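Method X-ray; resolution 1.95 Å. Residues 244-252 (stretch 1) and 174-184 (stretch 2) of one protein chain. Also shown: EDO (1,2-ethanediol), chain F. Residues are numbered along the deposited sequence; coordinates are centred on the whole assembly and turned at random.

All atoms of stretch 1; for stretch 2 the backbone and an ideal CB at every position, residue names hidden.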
# COMPACT_ATOMS: atom_id res chain seq x y z
N SER A 244 -9.23 15.22 32.11
CA SER A 244 -10.36 14.39 31.78
C SER A 244 -10.40 14.37 30.26
O SER A 244 -10.61 15.42 29.64
CB SER A 244 -11.63 14.98 32.35
OG SER A 244 -12.75 14.21 31.91
N TYR A 245 -10.22 13.20 29.65
CA TYR A 245 -10.20 13.15 28.18
C TYR A 245 -11.59 13.13 27.56
O TYR A 245 -12.53 12.60 28.13
CB TYR A 245 -9.38 11.94 27.71
CG TYR A 245 -7.91 12.11 28.01
CD1 TYR A 245 -7.14 12.97 27.26
CD2 TYR A 245 -7.30 11.45 29.05
CE1 TYR A 245 -5.82 13.15 27.52
CE2 TYR A 245 -5.96 11.63 29.34
CZ TYR A 245 -5.22 12.48 28.56
OH TYR A 245 -3.86 12.70 28.83
N ASN A 246 -11.71 13.73 26.38
CA ASN A 246 -12.91 13.70 25.58
C ASN A 246 -12.96 12.47 24.68
O ASN A 246 -11.93 11.90 24.34
CB ASN A 246 -12.98 14.93 24.67
CG ASN A 246 -12.70 16.23 25.41
OD1 ASN A 246 -11.81 17.00 25.00
ND2 ASN A 246 -13.44 16.48 26.49
N ALA A 247 -14.18 12.11 24.26
CA ALA A 247 -14.40 10.94 23.41
C ALA A 247 -13.69 11.06 22.07
O ALA A 247 -13.34 10.06 21.45
CB ALA A 247 -15.91 10.73 23.19
N ASN A 248 -13.47 12.29 21.61
CA ASN A 248 -12.79 12.52 20.34
C ASN A 248 -11.29 12.89 20.43
O ASN A 248 -10.67 13.24 19.44
CB ASN A 248 -13.57 13.56 19.51
CG ASN A 248 -13.61 14.93 20.15
OD1 ASN A 248 -13.58 15.05 21.38
ND2 ASN A 248 -13.72 15.98 19.31
N ASP A 249 -10.69 12.69 21.60
CA ASP A 249 -9.26 12.94 21.78
C ASP A 249 -8.45 11.72 21.33
O ASP A 249 -8.76 10.56 21.70
CB ASP A 249 -8.89 13.21 23.25
CG ASP A 249 -9.41 14.54 23.77
OD1 ASP A 249 -9.69 15.46 22.98
OD2 ASP A 249 -9.54 14.65 25.00
N ARG A 250 -7.42 12.01 20.55
CA ARG A 250 -6.46 11.04 20.05
C ARG A 250 -5.06 11.65 20.10
O ARG A 250 -4.89 12.89 19.96
CB ARG A 250 -6.78 10.66 18.63
CG ARG A 250 -8.18 10.13 18.36
CD ARG A 250 -8.38 8.72 18.88
NE ARG A 250 -9.68 8.24 18.42
CZ ARG A 250 -10.83 8.51 19.03
NH1 ARG A 250 -10.87 9.24 20.14
NH2 ARG A 250 -11.94 8.01 18.55
N LEU A 251 -4.07 10.78 20.28
CA LEU A 251 -2.67 11.17 20.20
C LEU A 251 -2.27 11.00 18.73
O LEU A 251 -2.06 9.89 18.22
CB LEU A 251 -1.80 10.34 21.15
CG LEU A 251 -0.32 10.73 21.36
CD1 LEU A 251 0.57 10.35 20.19
CD2 LEU A 251 -0.19 12.25 21.70
N VAL A 252 -2.18 12.13 18.04
CA VAL A 252 -1.91 12.15 16.61
C VAL A 252 -0.47 12.56 16.35
O VAL A 252 0.03 13.52 16.92
CB VAL A 252 -2.87 13.16 15.89
CG1 VAL A 252 -2.56 13.26 14.40
CG2 VAL A 252 -4.37 12.75 16.12
N UNK A 174 -0.85 1.90 22.38
CA UNK A 174 -1.16 1.91 23.82
C UNK A 174 -1.60 3.29 24.35
O UNK A 174 -2.62 3.38 25.06
CB UNK A 174 0.07 1.44 24.60
N UNK A 175 -0.89 4.35 23.98
CA UNK A 175 -1.28 5.70 24.47
C UNK A 175 -2.68 6.05 23.98
O UNK A 175 -3.48 6.62 24.70
CB UNK A 175 -0.28 6.76 24.00
N UNK A 176 -3.00 5.65 22.76
CA UNK A 176 -4.30 5.97 22.22
C UNK A 176 -5.43 5.15 22.86
O UNK A 176 -6.50 5.65 23.18
CB UNK A 176 -4.29 5.75 20.71
N UNK A 177 -5.14 3.88 23.10
CA UNK A 177 -6.04 2.96 23.74
C UNK A 177 -6.32 3.47 25.13
O UNK A 177 -7.48 3.47 25.62
CB UNK A 177 -5.47 1.54 23.77
N UNK A 178 -5.25 3.91 25.80
CA UNK A 178 -5.37 4.45 27.18
C UNK A 178 -6.25 5.68 27.21
O UNK A 178 -7.16 5.77 28.00
CB UNK A 178 -3.99 4.79 27.75
N UNK A 179 -5.96 6.65 26.36
CA UNK A 179 -6.76 7.88 26.29
C UNK A 179 -8.22 7.56 26.00
O UNK A 179 -9.12 8.04 26.67
CB UNK A 179 -6.21 8.82 25.22
N UNK A 180 -8.47 6.72 25.00
CA UNK A 180 -9.86 6.41 24.64
C UNK A 180 -10.65 5.70 25.74
O UNK A 180 -11.83 5.97 25.97
CB UNK A 180 -9.88 5.54 23.38
N UNK A 181 -9.99 4.76 26.39
CA UNK A 181 -10.60 4.00 27.44
C UNK A 181 -10.76 4.81 28.72
O UNK A 181 -11.74 4.68 29.43
CB UNK A 181 -9.78 2.74 27.71
N UNK A 182 -9.77 5.62 29.06
CA UNK A 182 -9.93 6.50 30.20
C UNK A 182 -11.04 7.54 29.95
O UNK A 182 -11.74 7.95 30.89
CB UNK A 182 -8.60 7.20 30.51
N UNK A 183 -11.23 7.96 28.69
CA UNK A 183 -12.34 8.85 28.37
C UNK A 183 -13.65 8.16 28.75
O UNK A 183 -14.58 8.82 29.13
CB UNK A 183 -12.33 9.23 26.89
N UNK A 184 -13.71 6.82 28.66
CA UNK A 184 -14.89 6.05 29.06
C UNK A 184 -14.93 5.76 30.56
O UNK A 184 -15.76 4.99 31.02
CB UNK A 184 -14.93 4.73 28.29
C1 EDO F . -6.59 3.72 18.64
O1 EDO F . -7.85 3.37 18.04
C2 EDO F . -6.28 2.83 19.85
O2 EDO F . -5.46 1.72 19.44

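The backbone of 174-183 is helical and runs nearly antiparallel to strand 249-252, at 168° with a closest approach of 7.6 Å, so stretch 1 can reach one side of the helix; the CA-to-CB directions pick out 175, 179, 182 and 183, while 176 and 180 point sideways and can join only through the ends of their side chains.

Position 174 has nothing of stretch 1 within 5.5 Å of its ideal CB, so this contact sets no rule there; the residue is Thr174.

At 175 the CB points toward the strand and lies 4.8 Å from Leu251 CG. An apolar side chain of medium size, leucine, isoleucine, valine or methionine, would fill that gap. It is Ile175, whose CG2 packs against Leu251 CG at 4.0 Å.

Position 176 points sideways, but its CB is 5.1 Å from Leu251 N, and the backbone N and O of Leu251 offer a donor and an acceptor within reach of one short side chain. Aspartate could accept from Leu251 N but has no donor for Leu251 O; serine is too short to reach either; an amide, asparagine or perhaps glutamine, can answer both. Asn176 does so: Leu251 N donates to Asn176 OD1 at 2.8 Å, and Asn176 ND2 donates to Leu251 O at 3.0 Å, nearly straight at 174°. The side chain thus pairs with the strand much as a neighbouring strand would, and its chi1 of -92° falls between wells.

Positions 177 and 178 find no part of stretch 1 within 5.5 Å of their ideal CB atoms, leaving the choice to other surroundings; they are Tyr177 and Val178.

At 179 CA-to-CB points toward stretch 1, with the CB 4.6 Å from Tyr245 CG and 4.7 Å from Asp249 O. The aromatic ring invites a branched or long aliphatic chain: isoleucine, leucine, valine or methionine. Ile179 uses its two arms in different directions. CG2 sits over the face of the Tyr245 ring, 4.2 Å from its centroid in a CH-pi contact, while CD1 reaches Leu251 CB at 4.1 Å.

At 180 the CB points sideways, 5.0 Å from Arg250 NH1. A carboxylate would be the obvious guess beside that charge, though a long polar chain or a flat group could also lie along the guanidinium. The answer is Arg180, stacked flat on Arg250 with centres 3.6 Å apart and planes at 13°. Neither can donate to the other, but Arg250 NH1 has acceptors in Ala247 O and Asp249 O, both at 2.9 Å, and Arg180 NH1 makes a weak hydrogen bond to O1 of the ethanediol at 2.7 Å.

Position 181 is out of reach; Asn181 turns back to its own helix, ND2 donating to Tyr177 O at 2.7 Å.

At 182 the CB points toward Tyr245 CD2, 4.7 Å away, and a flexible apolar chain would suit. Met182, modelled as selenomethionine, stays peripheral.

Position 183 is tight: its CB is 3.6 Å from Tyr245 O and 3.7 Å from Asn246 O. Glycine, alanine or perhaps serine are the candidates; Ala183 also touches Tyr245 CB with its CB at 4.1 Å.

Position 184 points away, and Asn184 lies outside the contact.

Stretch 2 174-184: TINYVIRNMAN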
# COMPACT_ATOMS: atom_id res chain seq x y z
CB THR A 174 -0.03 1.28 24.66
OG1 THR A 174 0.11 -0.07 24.27
CG2 THR A 174 -0.33 1.35 26.21
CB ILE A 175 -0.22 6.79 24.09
CG1 ILE A 175 -0.52 8.11 24.82
CG2 ILE A 175 -0.08 6.93 22.57
CD1 ILE A 175 0.68 9.08 24.93
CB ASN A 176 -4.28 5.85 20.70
CG ASN A 176 -3.94 7.16 20.04
OD1 ASN A 176 -4.76 8.09 20.06
ND2 ASN A 176 -2.71 7.27 19.49
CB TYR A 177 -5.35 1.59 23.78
CG TYR A 177 -6.19 0.41 24.20
CD1 TYR A 177 -7.19 -0.06 23.38
CD2 TYR A 177 -5.94 -0.27 25.39
CE1 TYR A 177 -7.96 -1.17 23.74
CE2 TYR A 177 -6.70 -1.36 25.75
CZ TYR A 177 -7.70 -1.81 24.91
OH TYR A 177 -8.46 -2.92 25.20
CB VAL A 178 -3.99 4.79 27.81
CG1 VAL A 178 -4.14 5.73 29.00
CG2 VAL A 178 -3.25 3.49 28.21
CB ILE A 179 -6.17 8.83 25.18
CG1 ILE A 179 -4.82 9.40 25.62
CG2 ILE A 179 -7.12 9.96 24.85
CD1 ILE A 179 -4.07 10.12 24.50
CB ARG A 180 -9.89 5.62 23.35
CG ARG A 180 -9.38 6.44 22.18
CD ARG A 180 -9.43 5.68 20.89
NE ARG A 180 -10.80 5.39 20.48
CZ ARG A 180 -11.14 4.90 19.29
NH1 ARG A 180 -10.24 4.63 18.37
NH2 ARG A 180 -12.41 4.69 19.03
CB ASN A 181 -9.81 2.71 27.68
CG ASN A 181 -10.17 1.65 26.69
OD1 ASN A 181 -11.10 0.90 26.92
ND2 ASN A 181 -9.52 1.66 25.53
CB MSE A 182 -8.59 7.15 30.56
CG MSE A 182 -7.67 6.10 31.20
SE MSE A 182 -6.18 6.88 32.05
CE MSE A 182 -7.11 7.55 33.52
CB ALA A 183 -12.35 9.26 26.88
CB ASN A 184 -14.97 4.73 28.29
CG ASN A 184 -15.22 4.92 26.80
OD1 ASN A 184 -15.70 5.97 26.38
ND2 ASN A 184 -14.89 3.91 26.00
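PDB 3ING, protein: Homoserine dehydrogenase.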